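Local structure of uncharacterized protein GSU0716 (Geobacter sulfurreducens PCA, 3BIJ) at residues E30-E34 with T49-K53; S82-Q87 with Y164-P168; N211-Q215 with P253-P257. The protein probably acts as a cysteine-type endopeptidase of the caspase-like C14 family, although its function has not been established. One frame throughout, in Å; residues are numbered along the deposited sequence.

From the N terminus, contact 1 comes first: 30-34 meets 49-53 across 14 residues, mostly the rest of the helix and the start of the strand, packing a helix on the sheet strand that follows it. Contact 2 then brings 82-87, on a central strand, to 164-168 over 76 residues, some of them (149-161) not modelled. Contact 3 joins 211-215, before strand 215-216, to 253-257, between helix 240-250 and strand 258-263. The three follow in series, and none nests in or crosses another. Contact 2 touches both others in space; contacts 1 and 3 do not meet. D32 of contact 1 makes a salt bridge to R165, whose N probably bonds to S214 O, so R165 ties helix 29-42 to 211-215.

Contact 1 (E30-E34 with T49-K53); sequences EADAE and TLMTK
This is helix-on-strand packing within a beta-alpha-beta crossover of the caspase-like fold: strand 4-10 leads into helix 29-42, which returns to strand 46-51, parallel to the first strand. Build 30-34 as regular helix, with E34 N bonded to E30 O at 3.0 Å, and run strand 49-51 antiparallel to it, the short axes 8.9 Å apart at 176°. The register sets E30 CA 6.1 Å from M51 CA and A33 CA 7.0 Å from T49 CA. E30, chi1 m and chi2 t, stretches over the end of the strand: its CG lies 3.9 Å from M51 SE, and its OE2 reaches T52 CG2 at 3.1 Å. D32 faces elsewhere, into a salt bridge with R165 and a hydrogen bond with S82. One turn on from E30, A33 points its CB at the strand, where T49 CG2 sits 4.4 Å off. E34 adds its CG, 4.3 Å from M51 SE. After M51 the backbone leaves beta geometry, T52 having phi/psi 23/-98. The selenomethionine M51, folded m, m, p, fills the gap between helix and strand and brings its CE to 3.2 Å from A33 CB.

Contact 2 (S82-Q87 with Y164-P168); sequences SGHGGQ and YRAMP
The segment 82-87 carries the SGHGG sequence of the caspase-like fold, in which H84 probably corresponds to the catalytic histidine of relatives, and C135, which A166 touches, to the cysteine, in the matching DSCHSG sequence. Beside it, 164-168 makes a single beta bridge with the parallel hydrogen-bonding pattern, G85 to A166, CA to CA 4.8 Å. G85 N donates to R165 O at 3.0 Å and M167 N to G85 O at 3.1 Å, so G85 bonds on both sides of A166. End to end, the segments diverge by 44°. R165 is the centre of an inverse gamma turn (phi/psi -82/48), with a weak bond from A166 N to Y164 O, 2.9 Å. H84 CA also makes a CA-H...O contact to R165 O at 3.2 Å, while the H84 ring, chi1 m and chi2 108°, sets CD2 3.2 Å from A166 N, which sits at its edge. The R165 side chain is extended after an m chi1, with CB 3.3 Å from G83 O; its guanidinium forms salt bridges with D32 and D216, and D32 also bonds S82 OG. M167, t, t, p, lays CE 3.5 Å from G86 CA, where a CB on G86 would clash. A water donates to G85 O at 2.7 Å and, weakly, to M167 O at 3.5 Å. An arginine held between aspartates, its following residue beside the cysteine, resembles the way metacaspases probably receive a basic P1 residue in the acidic S1 pocket of their active site.

Contact 3 (N211-Q215 with P253-P257); sequences NQLSQ and PDQTP
Two glutamines, Q212 and Q255, do the joining here, each reaching from its own loop to the backbone of the other. The backbones are irregular and nearest at Q212 CA to Q255 CA, 6.0 Å. Q212 points its CB at 253-257, with chi1 m, chi2 t and chi3 -45°, and OE1 accepts from T256 N at 2.8 Å; the same oxygen also takes a bond from Q209 N. Its NE2 lies 3.0 Å from P253 O of its own chain at a poor angle, and donates instead to P253 O of the fourth subunit, another copy of the protein. The exchange is reciprocal, since P253 O here accepts from Q212 NE2 of that subunit. T256 OG1 finds its hydrogen-bond partner in N211 of the fourth subunit. In the other direction Q255 extends t, t, chi3 -28°, past L213, its CG 3.6 Å from L213 O. Its OE1 accepts from Q215 N at 3.0 Å, while its NE2 bonds weakly to G207 O and donates to a water at 2.8 Å, which donates to Q215 O at 2.9 Å. One side-chain amide thus serves both the NH and, through water, the CO of Q215. S214 OG is bonded to S134 O, L213 N to Y146 OH and Q212 O to K142 NZ. This is loop-to-loop packing at a subunit contact of the caspase-like fold. Segment 211-215 leads into strand 215-216, which pairs with strand 163-164, and lies beside helix 222-231; segment 253-257 links helix 240-250 to strand 258-263.

Contact 1 (E30-E34 with T49-K53)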
loop_
_atom_site.group_PDB
_atom_site.type_symbol
_atom_site.label_atom_id
_atom_site.label_comp_id
_atom_site.label_asym_id
_atom_site.label_seq_id
_atom_site.Cartn_x
_atom_site.Cartn_y
_atom_site.Cartn_z
ATOM N N GLU A 30 -14.171 -18.834 22.122
ATOM C CA GLU A 30 -14.812 -20.027 22.663
ATOM C C GLU A 30 -14.284 -21.259 21.932
ATOM O O GLU A 30 -14.107 -22.317 22.526
ATOM C CB GLU A 30 -16.329 -19.921 22.543
ATOM C CG GLU A 30 -16.901 -19.080 23.661
ATOM C CD GLU A 30 -18.394 -18.902 23.561
ATOM O OE1 GLU A 30 -19.100 -19.914 23.378
ATOM O OE2 GLU A 30 -18.854 -17.749 23.673
ATOM N N ALA A 31 -14.012 -21.106 20.643
ATOM C CA ALA A 31 -13.476 -22.200 19.865
ATOM C C ALA A 31 -12.101 -22.540 20.436
ATOM O O ALA A 31 -11.794 -23.711 20.655
ATOM C CB ALA A 31 -13.369 -21.807 18.385
ATOM N N ASP A 32 -11.273 -21.527 20.687
ATOM C CA ASP A 32 -9.935 -21.763 21.254
ATOM C C ASP A 32 -10.009 -22.566 22.551
ATOM O O ASP A 32 -9.242 -23.512 22.752
ATOM C CB ASP A 32 -9.217 -20.447 21.564
ATOM C CG ASP A 32 -8.683 -19.755 20.329
ATOM O OD1 ASP A 32 -8.240 -18.595 20.453
ATOM O OD2 ASP A 32 -8.698 -20.356 19.240
ATOM N N ALA A 33 -10.919 -22.181 23.437
ATOM C CA ALA A 33 -11.055 -22.877 24.709
ATOM C C ALA A 33 -11.475 -24.342 24.518
ATOM O O ALA A 33 -10.895 -25.243 25.132
ATOM C CB ALA A 33 -12.044 -22.150 25.603
ATOM N N GLU A 34 -12.469 -24.577 23.666
ATOM C CA GLU A 34 -12.929 -25.938 23.398
ATOM C C GLU A 34 -11.770 -26.775 22.858
ATOM O O GLU A 34 -11.541 -27.899 23.315
ATOM C CB GLU A 34 -14.090 -25.934 22.392
ATOM C CG GLU A 34 -15.358 -25.243 22.909
ATOM C CD GLU A 34 -16.522 -25.240 21.900
ATOM O OE1 GLU A 34 -16.369 -24.683 20.773
ATOM O OE2 GLU A 34 -17.600 -25.788 22.246
ATOM N N THR A 49 -14.252 -26.006 31.581
ATOM C CA THR A 49 -14.346 -24.953 30.578
ATOM C C THR A 49 -15.289 -23.816 31.008
ATOM O O THR A 49 -16.400 -24.059 31.489
ATOM C CB THR A 49 -14.870 -25.535 29.238
ATOM O OG1 THR A 49 -14.144 -26.726 28.925
ATOM C CG2 THR A 49 -14.695 -24.542 28.106
ATOM N N LEU A 50 -14.843 -22.577 30.831
ATOM C CA LEU A 50 -15.654 -21.416 31.164
ATOM C C LEU A 50 -15.772 -20.539 29.926
ATOM O O LEU A 50 -14.773 -20.005 29.440
ATOM C CB LEU A 50 -15.029 -20.632 32.318
ATOM C CG LEU A 50 -15.040 -21.387 33.656
ATOM C CD1 LEU A 50 -14.403 -20.548 34.744
ATOM C CD2 LEU A 50 -16.486 -21.733 34.042
HETATM N N MSE A 51 -16.996 -20.404 29.414
HETATM C CA MSE A 51 -17.246 -19.615 28.211
HETATM C C MSE A 51 -17.878 -18.281 28.561
HETATM O O MSE A 51 -18.837 -18.232 29.315
HETATM C CB MSE A 51 -18.181 -20.367 27.262
HETATM C CG MSE A 51 -17.871 -21.845 27.091
HETATM SE SE MSE A 51 -16.434 -22.232 25.845
HETATM C CE MSE A 51 -15.004 -21.475 26.755
ATOM N N THR A 52 -17.336 -17.210 27.990
ATOM C CA THR A 52 -17.803 -15.846 28.217
ATOM C C THR A 52 -18.576 -15.624 29.529
ATOM O O THR A 52 -17.966 -15.445 30.587
ATOM C CB THR A 52 -18.649 -15.358 27.033
ATOM O OG1 THR A 52 -19.875 -16.080 26.998
ATOM C CG2 THR A 52 -17.912 -15.595 25.731
ATOM N N LYS A 53 -19.907 -15.638 29.474
ATOM C CA LYS A 53 -20.725 -15.411 30.672
ATOM C C LYS A 53 -20.266 -16.198 31.877
ATOM O O LYS A 53 -20.395 -15.744 33.007
ATOM C CB LYS A 53 -22.183 -15.755 30.398
ATOM C CG LYS A 53 -22.924 -14.705 29.611
ATOM C CD LYS A 53 -24.420 -14.912 29.729
ATOM C CE LYS A 53 -25.186 -13.721 29.159
ATOM N NZ LYS A 53 -26.654 -13.866 29.406
#

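Contact 2 (S82-Q87 with Y164-P168)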
loop_
_atom_site.group_PDB
_atom_site.type_symbol
_atom_site.label_atom_id
_atom_site.label_comp_id
_atom_site.label_asym_id
_atom_site.label_seq_id
_atom_site.Cartn_x
_atom_site.Cartn_y
_atom_site.Cartn_z
ATOM N N SER A 82 -8.319 -17.287 26.209
ATOM C CA SER A 82 -8.524 -16.565 24.976
ATOM C C SER A 82 -9.566 -15.512 25.279
ATOM O O SER A 82 -10.708 -15.817 25.629
ATOM C CB SER A 82 -8.972 -17.490 23.845
ATOM O OG SER A 82 -7.862 -18.202 23.339
ATOM N N GLY A 83 -9.137 -14.263 25.183
ATOM C CA GLY A 83 -10.021 -13.145 25.448
ATOM C C GLY A 83 -9.237 -11.871 25.240
ATOM O O GLY A 83 -8.128 -11.904 24.712
ATOM N N HIS A 84 -9.811 -10.751 25.657
ATOM C CA HIS A 84 -9.160 -9.463 25.515
ATOM C C HIS A 84 -8.201 -9.221 26.658
ATOM O O HIS A 84 -8.393 -9.737 27.757
ATOM C CB HIS A 84 -10.182 -8.326 25.527
ATOM C CG HIS A 84 -10.811 -8.058 24.199
ATOM N ND1 HIS A 84 -12.118 -8.389 23.915
ATOM C CD2 HIS A 84 -10.306 -7.501 23.074
ATOM C CE1 HIS A 84 -12.393 -8.048 22.669
ATOM N NE2 HIS A 84 -11.310 -7.509 22.136
ATOM N N GLY A 85 -7.179 -8.419 26.387
ATOM C CA GLY A 85 -6.218 -8.072 27.408
ATOM C C GLY A 85 -6.556 -6.649 27.799
ATOM O O GLY A 85 -6.727 -5.801 26.930
ATOM N N GLY A 86 -6.667 -6.370 29.089
ATOM C CA GLY A 86 -7.015 -5.019 29.489
ATOM C C GLY A 86 -5.913 -4.250 30.183
ATOM O O GLY A 86 -4.820 -4.757 30.410
ATOM N N GLN A 87 -6.207 -2.999 30.504
ATOM C CA GLN A 87 -5.260 -2.151 31.199
ATOM C C GLN A 87 -6.068 -1.236 32.102
ATOM O O GLN A 87 -7.100 -0.694 31.698
ATOM C CB GLN A 87 -4.437 -1.321 30.207
ATOM C CG GLN A 87 -3.622 -2.164 29.254
ATOM C CD GLN A 87 -2.617 -1.361 28.436
ATOM O OE1 GLN A 87 -2.912 -0.257 27.957
ATOM N NE2 GLN A 87 -1.424 -1.929 28.256
ATOM N N TYR A 164 -8.117 -7.727 16.886
ATOM C CA TYR A 164 -7.055 -8.045 17.813
ATOM C C TYR A 164 -7.675 -8.198 19.201
ATOM O O TYR A 164 -8.621 -7.499 19.552
ATOM C CB TYR A 164 -6.018 -6.927 17.788
ATOM C CG TYR A 164 -5.226 -6.859 16.498
ATOM C CD1 TYR A 164 -4.245 -7.813 16.213
ATOM C CD2 TYR A 164 -5.413 -5.817 15.592
ATOM C CE1 TYR A 164 -3.459 -7.725 15.064
ATOM C CE2 TYR A 164 -4.632 -5.717 14.434
ATOM C CZ TYR A 164 -3.659 -6.670 14.184
ATOM O OH TYR A 164 -2.843 -6.569 13.087
ATOM N N ARG A 165 -7.135 -9.121 19.986
ATOM C CA ARG A 165 -7.656 -9.400 21.309
ATOM C C ARG A 165 -7.173 -8.450 22.393
ATOM O O ARG A 165 -6.741 -8.868 23.467
ATOM C CB ARG A 165 -7.342 -10.850 21.656
ATOM C CG ARG A 165 -8.035 -11.830 20.716
ATOM C CD ARG A 165 -7.754 -13.286 21.063
ATOM N NE ARG A 165 -8.568 -14.201 20.275
ATOM C CZ ARG A 165 -8.498 -15.524 20.350
ATOM N NH1 ARG A 165 -9.295 -16.264 19.585
ATOM N NH2 ARG A 165 -7.631 -16.098 21.185
ATOM N N ALA A 166 -7.258 -7.159 22.103
ATOM C CA ALA A 166 -6.850 -6.144 23.063
ATOM C C ALA A 166 -7.970 -5.125 23.195
ATOM O O ALA A 166 -8.539 -4.671 22.198
ATOM C CB ALA A 166 -5.579 -5.457 22.597
HETATM N N MSE A 167 -8.283 -4.762 24.431
HETATM C CA MSE A 167 -9.325 -3.788 24.669
HETATM C C MSE A 167 -8.791 -2.422 24.235
HETATM O O MSE A 167 -7.646 -2.064 24.544
HETATM C CB MSE A 167 -9.707 -3.789 26.151
HETATM C CG MSE A 167 -10.695 -2.716 26.554
HETATM SE SE MSE A 167 -11.259 -2.905 28.420
HETATM C CE MSE A 167 -9.532 -2.633 29.302
ATOM N N PRO A 168 -9.592 -1.657 23.470
ATOM C CA PRO A 168 -9.126 -0.337 23.033
ATOM C C PRO A 168 -8.893 0.600 24.214
ATOM O O PRO A 168 -9.663 0.608 25.172
ATOM C CB PRO A 168 -10.233 0.128 22.092
ATOM C CG PRO A 168 -11.428 -0.633 22.554
ATOM C CD PRO A 168 -10.884 -1.989 22.848
HETATM O O HOH W 1 -5.265 -3.512 26.585
#

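Contact 3 (N211-Q215 with P253-P257)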
loop_
_atom_site.group_PDB
_atom_site.type_symbol
_atom_site.label_atom_id
_atom_site.label_comp_id
_atom_site.label_asym_id
_atom_site.label_seq_id
_atom_site.Cartn_x
_atom_site.Cartn_y
_atom_site.Cartn_z
ATOM N N ASN A 211 5.265 -5.924 22.582
ATOM C CA ASN A 211 5.164 -4.837 21.627
ATOM C C ASN A 211 4.306 -5.254 20.443
ATOM O O ASN A 211 4.272 -4.572 19.423
ATOM C CB ASN A 211 6.544 -4.416 21.117
ATOM C CG ASN A 211 7.233 -5.506 20.318
ATOM O OD1 ASN A 211 8.111 -5.221 19.504
ATOM N ND2 ASN A 211 6.850 -6.760 20.556
ATOM N N GLN A 212 3.619 -6.385 20.563
ATOM C CA GLN A 212 2.773 -6.842 19.463
ATOM C C GLN A 212 1.329 -7.001 19.911
ATOM O O GLN A 212 1.000 -6.751 21.067
ATOM C CB GLN A 212 3.288 -8.170 18.903
ATOM C CG GLN A 212 4.697 -8.105 18.348
ATOM C CD GLN A 212 5.193 -9.460 17.937
ATOM O OE1 GLN A 212 5.020 -10.431 18.672
ATOM N NE2 GLN A 212 5.815 -9.545 16.760
ATOM N N LEU A 213 0.472 -7.396 18.977
ATOM C CA LEU A 213 -0.938 -7.616 19.266
ATOM C C LEU A 213 -1.278 -9.002 18.772
ATOM O O LEU A 213 -0.660 -9.488 17.821
ATOM C CB LEU A 213 -1.817 -6.602 18.541
ATOM C CG LEU A 213 -1.849 -5.169 19.063
ATOM C CD1 LEU A 213 -2.866 -4.411 18.253
ATOM C CD2 LEU A 213 -2.219 -5.137 20.550
ATOM N N SER A 214 -2.255 -9.636 19.418
ATOM C CA SER A 214 -2.684 -10.985 19.042
ATOM C C SER A 214 -3.928 -10.935 18.182
ATOM O O SER A 214 -4.934 -10.340 18.560
ATOM C CB SER A 214 -2.955 -11.835 20.285
ATOM O OG SER A 214 -1.744 -12.202 20.906
ATOM N N GLN A 215 -3.864 -11.589 17.034
ATOM C CA GLN A 215 -4.978 -11.580 16.111
ATOM C C GLN A 215 -6.079 -12.590 16.426
ATOM O O GLN A 215 -5.809 -13.736 16.775
ATOM C CB GLN A 215 -4.445 -11.797 14.704
ATOM C CG GLN A 215 -5.399 -11.371 13.642
ATOM C CD GLN A 215 -4.738 -11.281 12.286
ATOM O OE1 GLN A 215 -3.796 -10.499 12.090
ATOM N NE2 GLN A 215 -5.230 -12.079 11.331
ATOM N N PRO A 253 5.783 -12.249 11.285
ATOM C CA PRO A 253 6.710 -11.440 12.087
ATOM C C PRO A 253 6.083 -10.400 13.009
ATOM O O PRO A 253 6.720 -9.976 13.969
ATOM C CB PRO A 253 7.630 -10.823 11.036
ATOM C CG PRO A 253 6.738 -10.706 9.832
ATOM C CD PRO A 253 6.002 -12.033 9.844
ATOM N N ASP A 254 4.837 -10.008 12.727
ATOM C CA ASP A 254 4.138 -9.006 13.536
ATOM C C ASP A 254 3.409 -9.651 14.725
ATOM O O ASP A 254 2.782 -8.960 15.539
ATOM C CB ASP A 254 3.149 -8.218 12.664
ATOM C CG ASP A 254 1.923 -9.019 12.302
ATOM O OD1 ASP A 254 2.060 -10.156 11.793
ATOM O OD2 ASP A 254 0.806 -8.508 12.520
ATOM N N GLN A 255 3.477 -10.979 14.804
ATOM C CA GLN A 255 2.874 -11.729 15.904
ATOM C C GLN A 255 3.721 -12.955 16.241
ATOM O O GLN A 255 3.674 -13.965 15.539
ATOM C CB GLN A 255 1.448 -12.198 15.584
ATOM C CG GLN A 255 0.743 -12.625 16.870
ATOM C CD GLN A 255 -0.685 -13.111 16.698
ATOM O OE1 GLN A 255 -1.390 -12.714 15.780
ATOM N NE2 GLN A 255 -1.122 -13.954 17.611
ATOM N N THR A 256 4.490 -12.864 17.321
ATOM C CA THR A 256 5.359 -13.961 17.731
ATOM C C THR A 256 5.025 -14.398 19.143
ATOM O O THR A 256 5.179 -13.620 20.083
ATOM C CB THR A 256 6.858 -13.551 17.720
ATOM O OG1 THR A 256 7.188 -12.949 16.464
ATOM C CG2 THR A 256 7.745 -14.775 17.936
ATOM N N PRO A 257 4.542 -15.642 19.313
ATOM C CA PRO A 257 4.220 -16.090 20.670
ATOM C C PRO A 257 5.499 -16.148 21.494
ATOM O O PRO A 257 6.583 -16.407 20.962
ATOM C CB PRO A 257 3.558 -17.456 20.445
ATOM C CG PRO A 257 4.048 -17.884 19.092
ATOM C CD PRO A 257 4.045 -16.602 18.311
HETATM O O HOH W 2 -3.662 -15.060 18.104
#